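Local coordinates for hemoglobin component VII (Tokunagayusurika akamusi, PDB 1X46), which probably binds and carries oxygen at the iron of a heme group, as globins generally do, at residues D24-I29 against R67-I72; L30-K35 against E113-A118; I97-R102 against A107-F112. One frame throughout, in Å; residues are numbered along the deposited sequence.

Contact 1: residues D24-I29 against R67-I72; sequences DKEVDI and RIVSVI. With HEM (protoporphyrin IX containing Fe), chain B.
I29, which meets V69 across the contact, gives its backbone N to K25 O at 2.9 Å; K25 stands at the N-cap of helix 26-36, and this bond belongs to the helix's first turn. The pairing is the globin crossing of helices B and E, with helix 59-78, the distal helix, lying between segment 24-29 and the heme. E26 and V69 have the nearest backbones, their CA atoms 6.4 Å apart. The chain of E26 leaves with CG beside its own N (chi1 -50°) and bends at chi2 (98°), so that the methylene and not the carboxylate is laid on the valine. E26 CG sits 3.8 Å from V69 CG2 and just as near CG1, straddled by the two branches, and the side chains cross at about a right angle. A glutamate suits this partly exposed place because its aliphatic stem can pack while its charged end turns aside. Valine, branched at CB and buried, offers two methyls to one CH2 without a long chain that would hold the helices apart. I29 adds the more distant touch, its CD1 4.4 Å from V69 CG2, and also packs on L116 and F119 of helix 106-123; W19 of helix 9-20 flanks V69. On the other side of helix 59-78 the apolar residues turn to the porphyrin, on the face where a water is bound to the iron. There I68 CG2 lies 3.9 Å from the heme methyl CMB, and I72 CG1 approaches that same methyl at 3.9 Å.

Contact 2: residues L30-K35 against E113-A118; sequences LYNFFK and ETALEA
N32 and F33 meet A115 from two directions, and the methyl of the alanine fills the angle between them. The amide nitrogen N32 ND2 stands 2.9 Å from A115 O and 3.7 Å from A115 CB, so the asparagine touches both the backbone and the side chain of one residue. Its CG is anti to the backbone N (chi1 -178°), which carries the amide out toward the facing helix; the short polar chain comes close to A115 O while staying at a partly exposed flank. F33 brings its backbone as well as its ring: A115 CB is 4.0 Å from F33 CA, and it comes to the ring at the edge, near the ring plane, 4.3 Å from CD1. With so little side chain interposed, the CA atoms of F33 and A115 approach to 5.5 Å. Alanine suits the place: its single methyl is all that stands between the two backbones here. These are helices B and G of the globin fold, which pack here at close range. Beyond A115 the phenyl group of F33 continues into the heme pocket, where it touches the porphyrin and meets F112 edge-to-face; an apolar ring suits that buried, greasy setting. On the far side of helix 26-36, F34 has L30 CD1 over one face, 3.7 Å above the ring plane, and packs edge-to-face with F44, a heme-binding residue. L116, next along the chain, packs on W135 and F139 of helix 129-146, while E113 OE1 is hydrogen-bonded to Y143 OH of that helix.

Contact 3: residues I97-R102 against A107-F112; sequences INHKGR and AHFEEF. With HEM (protoporphyrin IX containing Fe), chain B.
The imidazole of H99 has F109 on one face and R102 on the other. F109 CZ stands 3.7 Å above the ring plane toward its rim, the phenyl edge pointing at the imidazole face in a T-shaped pair with planes at 76°; on the opposite face R102 NH1 lies 3.2 Å from the plane, over the ring centre. The guanidinium is itself layered between N98 O and the heme meso carbon CHA, and takes the propionate oxygen O1A at its edge, in plane. That edge bond, R102 NH2 to HEM O1A, is 2.9 Å long with an angle of 157° at the hydrogen. The extended arginine chain is long enough to run over the CHA side of the porphyrin to the propionate. With a leucine in place of R102, the propionate would probably lose its cationic mate and the imidazole the NH1 that approaches its second face edge-on. F109, buried and apolar, also meets the porphyrin, CE1 lying 3.6 Å from CHC. F112 meets the heme from the distal side, vinyl carbon CAB over its ring centre. H99, F109 and R102 lie on the proximal side of this globin, where H99 of helix 85-100 is the axial ligand, its NE2 2.1 Å from the iron. Histidine suits the place because one nitrogen binds iron while ND1 hydrogen-bonds to Q95 O. That bond, with the iron and the groups on both faces, helps set the ring's rotation, and it is likely to push electron density toward NE2, strengthening its donation to the iron.

All three contacts reach the heme pocket, contact 2 through F33, on the distal side with contact 1. Contact 1 and contact 2 share helix 26-36, their centres about 11 Å apart, and meet where I68 CD1 lies 3.7 Å from L30 CD1. Contact 2 and contact 3 share helix 106-123, centres about 14 Å apart, and join where F33 CE1 comes within 3.6 Å of F112 CA. Contacts 1 and 3 have centres about 16 Å apart, yet I72 CD1 still reaches F112 CZ at 4.1 Å. Across the porphyrin they serve opposite faces: 67-72 borders the water-bearing distal face, and 97-102 supplies the iron's protein ligand from the proximal one.

Contact 1: residues D24-I29 against R67-I72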
loop_
_atom_site.group_PDB
_atom_site.type_symbol
_atom_site.label_atom_id
_atom_site.label_comp_id
_atom_site.label_asym_id
_atom_site.label_seq_id
_atom_site.Cartn_x
_atom_site.Cartn_y
_atom_site.Cartn_z
ATOM N N ASP A 24 9.872 -6.151 -5.486
ATOM C CA ASP A 24 10.704 -7.198 -4.974
ATOM C C ASP A 24 11.523 -6.705 -3.780
ATOM O O ASP A 24 12.465 -7.368 -3.335
ATOM C CB ASP A 24 11.588 -7.737 -6.094
ATOM C CG ASP A 24 12.606 -6.733 -6.566
ATOM O OD1 ASP A 24 12.328 -5.507 -6.561
ATOM O OD2 ASP A 24 13.729 -7.093 -6.967
ATOM N N LYS A 25 11.095 -5.583 -3.197
ATOM C CA LYS A 25 11.715 -5.025 -2.002
ATOM C C LYS A 25 10.727 -5.067 -0.832
ATOM O O LYS A 25 10.652 -4.120 -0.059
ATOM C CB LYS A 25 12.187 -3.587 -2.248
ATOM C CG LYS A 25 13.274 -3.477 -3.346
ATOM C CD LYS A 25 13.640 -2.020 -3.620
ATOM C CE LYS A 25 14.796 -1.902 -4.619
ATOM N NZ LYS A 25 14.454 -2.429 -5.985
ATOM N N GLU A 26 9.972 -6.162 -0.713
ATOM C CA GLU A 26 8.878 -6.269 0.268
ATOM C C GLU A 26 9.337 -6.005 1.683
ATOM O O GLU A 26 8.722 -5.251 2.413
ATOM C CB GLU A 26 8.298 -7.695 0.221
ATOM C CG GLU A 26 7.947 -8.216 -1.162
ATOM C CD GLU A 26 9.021 -9.097 -1.765
ATOM O OE1 GLU A 26 10.195 -8.726 -1.730
ATOM O OE2 GLU A 26 8.653 -10.176 -2.303
ATOM N N VAL A 27 10.452 -6.612 2.075
ATOM C CA VAL A 27 10.959 -6.441 3.437
ATOM C C VAL A 27 11.334 -4.980 3.686
ATOM O O VAL A 27 10.987 -4.424 4.727
ATOM C CB VAL A 27 12.161 -7.399 3.681
ATOM C CG1 VAL A 27 12.991 -6.978 4.879
ATOM C CG2 VAL A 27 11.665 -8.854 3.858
ATOM N N ASP A 28 11.998 -4.363 2.707
ATOM C CA ASP A 28 12.403 -2.964 2.862
ATOM C C ASP A 28 11.185 -2.057 2.909
ATOM O O ASP A 28 11.197 -1.057 3.662
ATOM C CB ASP A 28 13.355 -2.506 1.764
ATOM C CG ASP A 28 14.734 -3.164 1.854
ATOM O OD1 ASP A 28 15.128 -3.641 2.932
ATOM O OD2 ASP A 28 15.479 -3.237 0.846
ATOM N N ILE A 29 10.133 -2.381 2.151
ATOM C CA ILE A 29 8.926 -1.544 2.202
ATOM C C ILE A 29 8.313 -1.624 3.599
ATOM O O ILE A 29 7.936 -0.593 4.187
ATOM C CB ILE A 29 7.887 -2.040 1.144
ATOM C CG1 ILE A 29 8.360 -1.686 -0.270
ATOM C CG2 ILE A 29 6.484 -1.431 1.435
ATOM C CD1 ILE A 29 7.614 -2.460 -1.356
ATOM N N ARG A 67 2.813 -10.934 2.435
ATOM C CA ARG A 67 1.351 -10.877 2.431
ATOM C C ARG A 67 0.833 -9.519 1.944
ATOM O O ARG A 67 -0.096 -9.484 1.130
ATOM C CB ARG A 67 0.802 -11.178 3.829
ATOM C CG ARG A 67 0.963 -12.635 4.203
ATOM C CD ARG A 67 0.530 -12.933 5.650
ATOM N NE ARG A 67 0.411 -14.374 5.844
ATOM C CZ ARG A 67 0.560 -15.017 6.985
ATOM N NH1 ARG A 67 0.832 -14.360 8.122
ATOM N NH2 ARG A 67 0.437 -16.349 6.968
ATOM N N ILE A 68 1.401 -8.404 2.435
ATOM C CA ILE A 68 0.954 -7.059 2.050
ATOM C C ILE A 68 1.176 -6.887 0.562
ATOM O O ILE A 68 0.286 -6.458 -0.171
ATOM C CB ILE A 68 1.755 -5.949 2.794
ATOM C CG1 ILE A 68 1.380 -5.949 4.278
ATOM C CG2 ILE A 68 1.455 -4.532 2.178
ATOM C CD1 ILE A 68 2.261 -4.995 5.109
ATOM N N VAL A 69 2.368 -7.251 0.117
ATOM C CA VAL A 69 2.756 -7.002 -1.267
ATOM C C VAL A 69 1.975 -7.869 -2.237
ATOM O O VAL A 69 1.654 -7.440 -3.337
ATOM C CB VAL A 69 4.286 -7.168 -1.436
ATOM C CG1 VAL A 69 4.672 -7.366 -2.919
ATOM C CG2 VAL A 69 4.968 -5.946 -0.856
ATOM N N SER A 70 1.610 -9.066 -1.794
ATOM C CA SER A 70 0.770 -9.945 -2.597
ATOM C C SER A 70 -0.537 -9.249 -2.970
ATOM O O SER A 70 -0.985 -9.319 -4.111
ATOM C CB SER A 70 0.461 -11.236 -1.863
ATOM O OG SER A 70 -0.231 -12.148 -2.715
ATOM N N VAL A 71 -1.149 -8.586 -1.998
ATOM C CA VAL A 71 -2.419 -7.894 -2.245
ATOM C C VAL A 71 -2.189 -6.663 -3.108
ATOM O O VAL A 71 -2.933 -6.414 -4.056
ATOM C CB VAL A 71 -3.071 -7.498 -0.909
ATOM C CG1 VAL A 71 -4.318 -6.615 -1.146
ATOM C CG2 VAL A 71 -3.456 -8.734 -0.140
ATOM N N ILE A 72 -1.158 -5.887 -2.816
ATOM C CA ILE A 72 -0.892 -4.720 -3.665
ATOM C C ILE A 72 -0.632 -5.129 -5.107
ATOM O O ILE A 72 -1.152 -4.504 -6.024
ATOM C CB ILE A 72 0.277 -3.849 -3.097
ATOM C CG1 ILE A 72 -0.070 -3.345 -1.700
ATOM C CG2 ILE A 72 0.565 -2.641 -4.022
ATOM C CD1 ILE A 72 1.054 -2.568 -0.966
HETATM C CHA HEM B . -2.855 -7.900 8.409
HETATM C CHB HEM B . -2.713 -6.170 3.882
HETATM C CHC HEM B . -2.249 -1.681 5.638
HETATM C CHD HEM B . -2.370 -3.380 10.158
HETATM C C1A HEM B . -2.790 -7.818 7.047
HETATM C C2A HEM B . -2.797 -8.954 6.151
HETATM C C3A HEM B . -2.753 -8.459 4.918
HETATM C C4A HEM B . -2.775 -7.024 4.964
HETATM C CMA HEM B . -2.743 -9.289 3.614
HETATM C CAA HEM B . -2.738 -10.453 6.586
HETATM C CBA HEM B . -4.060 -11.070 7.086
HETATM C CGA HEM B . -5.066 -11.137 5.963
HETATM O O1A HEM B . -6.161 -10.556 6.099
HETATM O O2A HEM B . -4.778 -11.777 4.912
HETATM C C1B HEM B . -2.524 -4.816 3.947
HETATM C C2B HEM B . -2.371 -3.902 2.839
HETATM C C3B HEM B . -2.240 -2.650 3.332
HETATM C C4B HEM B . -2.335 -2.761 4.776
HETATM C CMB HEM B . -2.342 -4.354 1.353
HETATM C CAB HEM B . -2.037 -1.284 2.639
HETATM C CBB HEM B . -2.086 -1.088 1.321
HETATM C C1C HEM B . -2.233 -1.727 7.003
HETATM C C2C HEM B . -2.105 -0.602 7.924
HETATM C C3C HEM B . -2.104 -1.076 9.168
HETATM C C4C HEM B . -2.280 -2.513 9.095
HETATM C CMC HEM B . -1.990 0.882 7.492
HETATM C CAC HEM B . -1.995 -0.266 10.486
HETATM C C1D HEM B . -2.564 -4.730 10.085
HETATM C C2D HEM B . -2.668 -5.589 11.236
HETATM C C3D HEM B . -2.826 -6.978 10.695
HETATM C C4D HEM B . -2.758 -6.827 9.261
HETATM C CMD HEM B . -2.627 -5.149 12.714
HETATM C CAD HEM B . -2.977 -8.272 11.534
HETATM C CBD HEM B . -1.614 -8.783 11.989
HETATM C CGD HEM B . -1.781 -9.974 12.913
HETATM O O1D HEM B . -2.843 -10.637 12.878
HETATM O O2D HEM B . -0.851 -10.243 13.709
HETATM N NA HEM B . -2.789 -6.664 6.296
HETATM N NB HEM B . -2.472 -4.079 5.134
HETATM N NC HEM B . -2.353 -2.885 7.750
HETATM N ND HEM B . -2.646 -5.488 8.909
HETATM FE FE HEM B . -2.572 -4.778 7.021
HETATM O O HOH W 1 -0.495 -4.875 7.084
#

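Contact 2: residues L30-K35 against E113-A118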
loop_
_atom_site.group_PDB
_atom_site.type_symbol
_atom_site.label_atom_id
_atom_site.label_comp_id
_atom_site.label_asym_id
_atom_site.label_seq_id
_atom_site.Cartn_x
_atom_site.Cartn_y
_atom_site.Cartn_z
ATOM N N LEU A 30 8.212 -2.829 4.162
ATOM C CA LEU A 30 7.639 -2.966 5.501
ATOM C C LEU A 30 8.502 -2.321 6.561
ATOM O O LEU A 30 7.992 -1.658 7.490
ATOM C CB LEU A 30 7.340 -4.444 5.863
ATOM C CG LEU A 30 6.594 -4.698 7.174
ATOM C CD1 LEU A 30 5.232 -3.979 7.147
ATOM C CD2 LEU A 30 6.396 -6.222 7.402
ATOM N N TYR A 31 9.815 -2.551 6.467
ATOM C CA TYR A 31 10.719 -1.888 7.397
ATOM C C TYR A 31 10.552 -0.361 7.329
ATOM O O TYR A 31 10.471 0.275 8.392
ATOM C CB TYR A 31 12.160 -2.298 7.087
ATOM C CG TYR A 31 13.172 -1.549 7.907
ATOM C CD1 TYR A 31 13.607 -2.049 9.125
ATOM C CD2 TYR A 31 13.699 -0.340 7.447
ATOM C CE1 TYR A 31 14.551 -1.363 9.881
ATOM C CE2 TYR A 31 14.640 0.358 8.218
ATOM C CZ TYR A 31 15.047 -0.183 9.422
ATOM O OH TYR A 31 15.983 0.460 10.203
ATOM N N ASN A 32 10.446 0.193 6.118
ATOM C CA ASN A 32 10.291 1.639 5.991
ATOM C C ASN A 32 9.006 2.133 6.641
ATOM O O ASN A 32 8.972 3.167 7.309
ATOM C CB ASN A 32 10.346 2.041 4.538
ATOM C CG ASN A 32 10.251 3.523 4.355
ATOM O OD1 ASN A 32 11.145 4.266 4.779
ATOM N ND2 ASN A 32 9.190 3.966 3.714
ATOM N N PHE A 33 7.940 1.376 6.474
ATOM C CA PHE A 33 6.663 1.720 7.080
ATOM C C PHE A 33 6.771 1.735 8.587
ATOM O O PHE A 33 6.394 2.740 9.205
ATOM C CB PHE A 33 5.573 0.739 6.570
ATOM C CG PHE A 33 4.223 0.929 7.231
ATOM C CD1 PHE A 33 3.657 2.193 7.344
ATOM C CD2 PHE A 33 3.525 -0.174 7.761
ATOM C CE1 PHE A 33 2.403 2.369 7.959
ATOM C CE2 PHE A 33 2.282 -0.010 8.386
ATOM C CZ PHE A 33 1.708 1.270 8.466
ATOM N N PHE A 34 7.299 0.668 9.205
ATOM C CA PHE A 34 7.378 0.623 10.650
ATOM C C PHE A 34 8.395 1.630 11.200
ATOM O O PHE A 34 8.183 2.151 12.297
ATOM C CB PHE A 34 7.760 -0.802 11.095
ATOM C CG PHE A 34 6.632 -1.821 10.971
ATOM C CD1 PHE A 34 5.298 -1.433 10.808
ATOM C CD2 PHE A 34 6.932 -3.165 11.067
ATOM C CE1 PHE A 34 4.295 -2.389 10.714
ATOM C CE2 PHE A 34 5.949 -4.138 10.993
ATOM C CZ PHE A 34 4.633 -3.771 10.811
ATOM N N LYS A 35 9.490 1.875 10.478
ATOM C CA LYS A 35 10.478 2.889 10.905
ATOM C C LYS A 35 9.805 4.267 10.939
ATOM O O LYS A 35 10.008 5.023 11.905
ATOM C CB LYS A 35 11.723 2.871 10.004
ATOM C CG LYS A 35 12.872 3.736 10.504
ATOM C CD LYS A 35 13.679 3.030 11.601
ATOM C CE LYS A 35 14.938 3.824 11.936
ATOM N NZ LYS A 35 14.806 4.623 13.195
ATOM N N GLU A 113 0.561 5.252 2.968
ATOM C CA GLU A 113 0.797 5.980 1.722
ATOM C C GLU A 113 2.014 6.919 1.827
ATOM O O GLU A 113 2.852 6.951 0.943
ATOM C CB GLU A 113 -0.466 6.748 1.319
ATOM C CG GLU A 113 -0.260 7.738 0.177
ATOM C CD GLU A 113 -1.473 8.632 -0.112
ATOM O OE1 GLU A 113 -2.407 8.691 0.682
ATOM O OE2 GLU A 113 -1.421 9.352 -1.144
ATOM N N THR A 114 2.066 7.711 2.896
ATOM C CA THR A 114 3.172 8.636 3.098
ATOM C C THR A 114 4.527 7.940 3.101
ATOM O O THR A 114 5.467 8.371 2.391
ATOM C CB THR A 114 2.942 9.414 4.396
ATOM O OG1 THR A 114 1.772 10.252 4.223
ATOM C CG2 THR A 114 4.112 10.375 4.666
ATOM N N ALA A 115 4.593 6.823 3.832
ATOM C CA ALA A 115 5.832 6.067 3.852
ATOM C C ALA A 115 6.177 5.470 2.484
ATOM O O ALA A 115 7.333 5.513 2.099
ATOM C CB ALA A 115 5.800 4.973 4.914
ATOM N N LEU A 116 5.187 4.901 1.779
ATOM C CA LEU A 116 5.427 4.332 0.455
ATOM C C LEU A 116 5.888 5.410 -0.519
ATOM O O LEU A 116 6.731 5.150 -1.378
ATOM C CB LEU A 116 4.165 3.628 -0.075
ATOM C CG LEU A 116 4.421 2.727 -1.306
ATOM C CD1 LEU A 116 5.209 1.515 -0.905
ATOM C CD2 LEU A 116 3.127 2.243 -1.972
ATOM N N GLU A 117 5.300 6.623 -0.441
ATOM C CA GLU A 117 5.708 7.723 -1.306
ATOM C C GLU A 117 7.186 8.050 -1.116
ATOM O O GLU A 117 7.938 8.245 -2.105
ATOM C CB GLU A 117 4.873 8.993 -1.084
ATOM C CG GLU A 117 3.422 8.897 -1.491
ATOM C CD GLU A 117 2.598 10.083 -0.998
ATOM O OE1 GLU A 117 2.903 10.641 0.079
ATOM O OE2 GLU A 117 1.630 10.458 -1.693
ATOM N N ALA A 118 7.610 8.102 0.148
ATOM C CA ALA A 118 9.020 8.360 0.438
ATOM C C ALA A 118 9.893 7.240 -0.102
ATOM O O ALA A 118 10.949 7.480 -0.653
ATOM C CB ALA A 118 9.239 8.546 1.927
#

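Contact 3: residues I97-R102 against A107-F112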
loop_
_atom_site.group_PDB
_atom_site.type_symbol
_atom_site.label_atom_id
_atom_site.label_comp_id
_atom_site.label_asym_id
_atom_site.label_seq_id
_atom_site.Cartn_x
_atom_site.Cartn_y
_atom_site.Cartn_z
ATOM N N ILE A 97 -12.730 -4.250 5.195
ATOM C CA ILE A 97 -13.452 -5.063 6.182
ATOM C C ILE A 97 -12.469 -5.712 7.159
ATOM O O ILE A 97 -12.655 -5.670 8.390
ATOM C CB ILE A 97 -14.298 -6.143 5.458
ATOM C CG1 ILE A 97 -15.489 -5.496 4.740
ATOM C CG2 ILE A 97 -14.821 -7.194 6.451
ATOM C CD1 ILE A 97 -16.008 -6.316 3.570
ATOM N N ASN A 98 -11.400 -6.292 6.615
ATOM C CA ASN A 98 -10.450 -7.006 7.464
ATOM C C ASN A 98 -9.744 -6.054 8.428
ATOM O O ASN A 98 -9.509 -6.387 9.592
ATOM C CB ASN A 98 -9.402 -7.747 6.636
ATOM C CG ASN A 98 -9.990 -8.857 5.777
ATOM O OD1 ASN A 98 -11.160 -9.240 5.928
ATOM N ND2 ASN A 98 -9.184 -9.365 4.863
ATOM N N HIS A 99 -9.393 -4.866 7.946
ATOM C CA HIS A 99 -8.665 -3.930 8.778
ATOM C C HIS A 99 -9.550 -3.202 9.784
ATOM O O HIS A 99 -9.059 -2.740 10.805
ATOM C CB HIS A 99 -7.833 -2.966 7.919
ATOM C CG HIS A 99 -6.604 -3.612 7.359
ATOM N ND1 HIS A 99 -6.598 -4.297 6.157
ATOM C CD2 HIS A 99 -5.355 -3.725 7.864
ATOM C CE1 HIS A 99 -5.388 -4.786 5.944
ATOM N NE2 HIS A 99 -4.612 -4.449 6.958
ATOM N N LYS A 100 -10.850 -3.125 9.488
ATOM C CA LYS A 100 -11.789 -2.548 10.473
ATOM C C LYS A 100 -11.690 -3.330 11.775
ATOM O O LYS A 100 -11.684 -2.736 12.860
ATOM C CB LYS A 100 -13.228 -2.601 9.974
ATOM C CG LYS A 100 -14.202 -1.865 10.934
ATOM C CD LYS A 100 -15.635 -2.023 10.450
ATOM C CE LYS A 100 -16.662 -1.590 11.509
ATOM N NZ LYS A 100 -18.042 -2.037 11.094
ATOM N N GLY A 101 -11.609 -4.656 11.652
ATOM C CA GLY A 101 -11.547 -5.537 12.809
ATOM C C GLY A 101 -10.274 -5.387 13.628
ATOM O O GLY A 101 -10.194 -5.879 14.761
ATOM N N ARG A 102 -9.278 -4.710 13.056
ATOM C CA ARG A 102 -7.974 -4.530 13.685
ATOM C C ARG A 102 -7.768 -3.127 14.237
ATOM O O ARG A 102 -6.678 -2.811 14.678
ATOM C CB ARG A 102 -6.879 -4.809 12.656
ATOM C CG ARG A 102 -6.961 -6.258 12.084
ATOM C CD ARG A 102 -6.161 -6.451 10.831
ATOM N NE ARG A 102 -6.378 -7.781 10.288
ATOM C CZ ARG A 102 -6.384 -8.096 9.001
ATOM N NH1 ARG A 102 -6.119 -7.187 8.065
ATOM N NH2 ARG A 102 -6.662 -9.351 8.644
ATOM N N ALA A 107 -6.505 7.479 8.751
ATOM C CA ALA A 107 -5.207 8.130 8.893
ATOM C C ALA A 107 -4.070 7.108 8.844
ATOM O O ALA A 107 -3.040 7.391 8.245
ATOM C CB ALA A 107 -5.149 8.943 10.176
ATOM N N HIS A 108 -4.286 5.924 9.435
ATOM C CA HIS A 108 -3.275 4.858 9.343
ATOM C C HIS A 108 -2.988 4.483 7.910
ATOM O O HIS A 108 -1.830 4.268 7.542
ATOM C CB HIS A 108 -3.668 3.576 10.085
ATOM C CG HIS A 108 -3.758 3.734 11.547
ATOM N ND1 HIS A 108 -2.957 4.614 12.240
ATOM C CD2 HIS A 108 -4.517 3.094 12.448
ATOM C CE1 HIS A 108 -3.280 4.562 13.517
ATOM N NE2 HIS A 108 -4.210 3.632 13.676
ATOM N N PHE A 109 -4.030 4.369 7.086
ATOM C CA PHE A 109 -3.801 4.111 5.651
ATOM C C PHE A 109 -3.043 5.239 4.979
ATOM O O PHE A 109 -2.125 5.012 4.190
ATOM C CB PHE A 109 -5.111 3.756 4.929
ATOM C CG PHE A 109 -5.511 2.306 5.105
ATOM C CD1 PHE A 109 -4.866 1.300 4.382
ATOM C CD2 PHE A 109 -6.509 1.950 6.010
ATOM C CE1 PHE A 109 -5.204 -0.027 4.547
ATOM C CE2 PHE A 109 -6.869 0.610 6.179
ATOM C CZ PHE A 109 -6.232 -0.380 5.461
ATOM N N GLU A 110 -3.374 6.477 5.335
ATOM C CA GLU A 110 -2.644 7.608 4.787
ATOM C C GLU A 110 -1.164 7.597 5.205
ATOM O O GLU A 110 -0.310 7.985 4.415
ATOM C CB GLU A 110 -3.283 8.932 5.228
ATOM C CG GLU A 110 -4.674 9.186 4.663
ATOM C CD GLU A 110 -5.216 10.558 5.048
ATOM O OE1 GLU A 110 -4.636 11.237 5.928
ATOM O OE2 GLU A 110 -6.209 10.976 4.426
ATOM N N GLU A 111 -0.891 7.132 6.432
ATOM C CA GLU A 111 0.489 7.015 6.920
ATOM C C GLU A 111 1.252 5.989 6.071
ATOM O O GLU A 111 2.411 6.212 5.710
ATOM C CB GLU A 111 0.477 6.626 8.395
ATOM C CG GLU A 111 -0.007 7.755 9.289
ATOM C CD GLU A 111 -0.276 7.313 10.711
ATOM O OE1 GLU A 111 -0.443 6.079 10.970
ATOM O OE2 GLU A 111 -0.295 8.208 11.606
ATOM N N PHE A 112 0.573 4.889 5.738
ATOM C CA PHE A 112 1.190 3.867 4.877
ATOM C C PHE A 112 1.500 4.477 3.509
ATOM O O PHE A 112 2.580 4.283 2.944
ATOM C CB PHE A 112 0.257 2.644 4.736
ATOM C CG PHE A 112 0.866 1.541 3.913
ATOM C CD1 PHE A 112 1.564 0.523 4.541
ATOM C CD2 PHE A 112 0.794 1.561 2.512
ATOM C CE1 PHE A 112 2.167 -0.486 3.790
ATOM C CE2 PHE A 112 1.390 0.549 1.749
ATOM C CZ PHE A 112 2.092 -0.466 2.423
HETATM C CHA HEM B . -2.855 -7.900 8.409
HETATM C CHB HEM B . -2.713 -6.170 3.882
HETATM C CHC HEM B . -2.249 -1.681 5.638
HETATM C CHD HEM B . -2.370 -3.380 10.158
HETATM C C1A HEM B . -2.790 -7.818 7.047
HETATM C C2A HEM B . -2.797 -8.954 6.151
HETATM C C3A HEM B . -2.753 -8.459 4.918
HETATM C C4A HEM B . -2.775 -7.024 4.964
HETATM C CMA HEM B . -2.743 -9.289 3.614
HETATM C CAA HEM B . -2.738 -10.453 6.586
HETATM C CBA HEM B . -4.060 -11.070 7.086
HETATM C CGA HEM B . -5.066 -11.137 5.963
HETATM O O1A HEM B . -6.161 -10.556 6.099
HETATM O O2A HEM B . -4.778 -11.777 4.912
HETATM C C1B HEM B . -2.524 -4.816 3.947
HETATM C C2B HEM B . -2.371 -3.902 2.839
HETATM C C3B HEM B . -2.240 -2.650 3.332
HETATM C C4B HEM B . -2.335 -2.761 4.776
HETATM C CMB HEM B . -2.342 -4.354 1.353
HETATM C CAB HEM B . -2.037 -1.284 2.639
HETATM C CBB HEM B . -2.086 -1.088 1.321
HETATM C C1C HEM B . -2.233 -1.727 7.003
HETATM C C2C HEM B . -2.105 -0.602 7.924
HETATM C C3C HEM B . -2.104 -1.076 9.168
HETATM C C4C HEM B . -2.280 -2.513 9.095
HETATM C CMC HEM B . -1.990 0.882 7.492
HETATM C CAC HEM B . -1.995 -0.266 10.486
HETATM C C1D HEM B . -2.564 -4.730 10.085
HETATM C C2D HEM B . -2.668 -5.589 11.236
HETATM C C3D HEM B . -2.826 -6.978 10.695
HETATM C C4D HEM B . -2.758 -6.827 9.261
HETATM C CMD HEM B . -2.627 -5.149 12.714
HETATM C CAD HEM B . -2.977 -8.272 11.534
HETATM C CBD HEM B . -1.614 -8.783 11.989
HETATM C CGD HEM B . -1.781 -9.974 12.913
HETATM O O1D HEM B . -2.843 -10.637 12.878
HETATM O O2D HEM B . -0.851 -10.243 13.709
HETATM N NA HEM B . -2.789 -6.664 6.296
HETATM N NB HEM B . -2.472 -4.079 5.134
HETATM N NC HEM B . -2.353 -2.885 7.750
HETATM N ND HEM B . -2.646 -5.488 8.909
HETATM FE FE HEM B . -2.572 -4.778 7.021
HETATM O O HOH W 1 -0.495 -4.875 7.084
#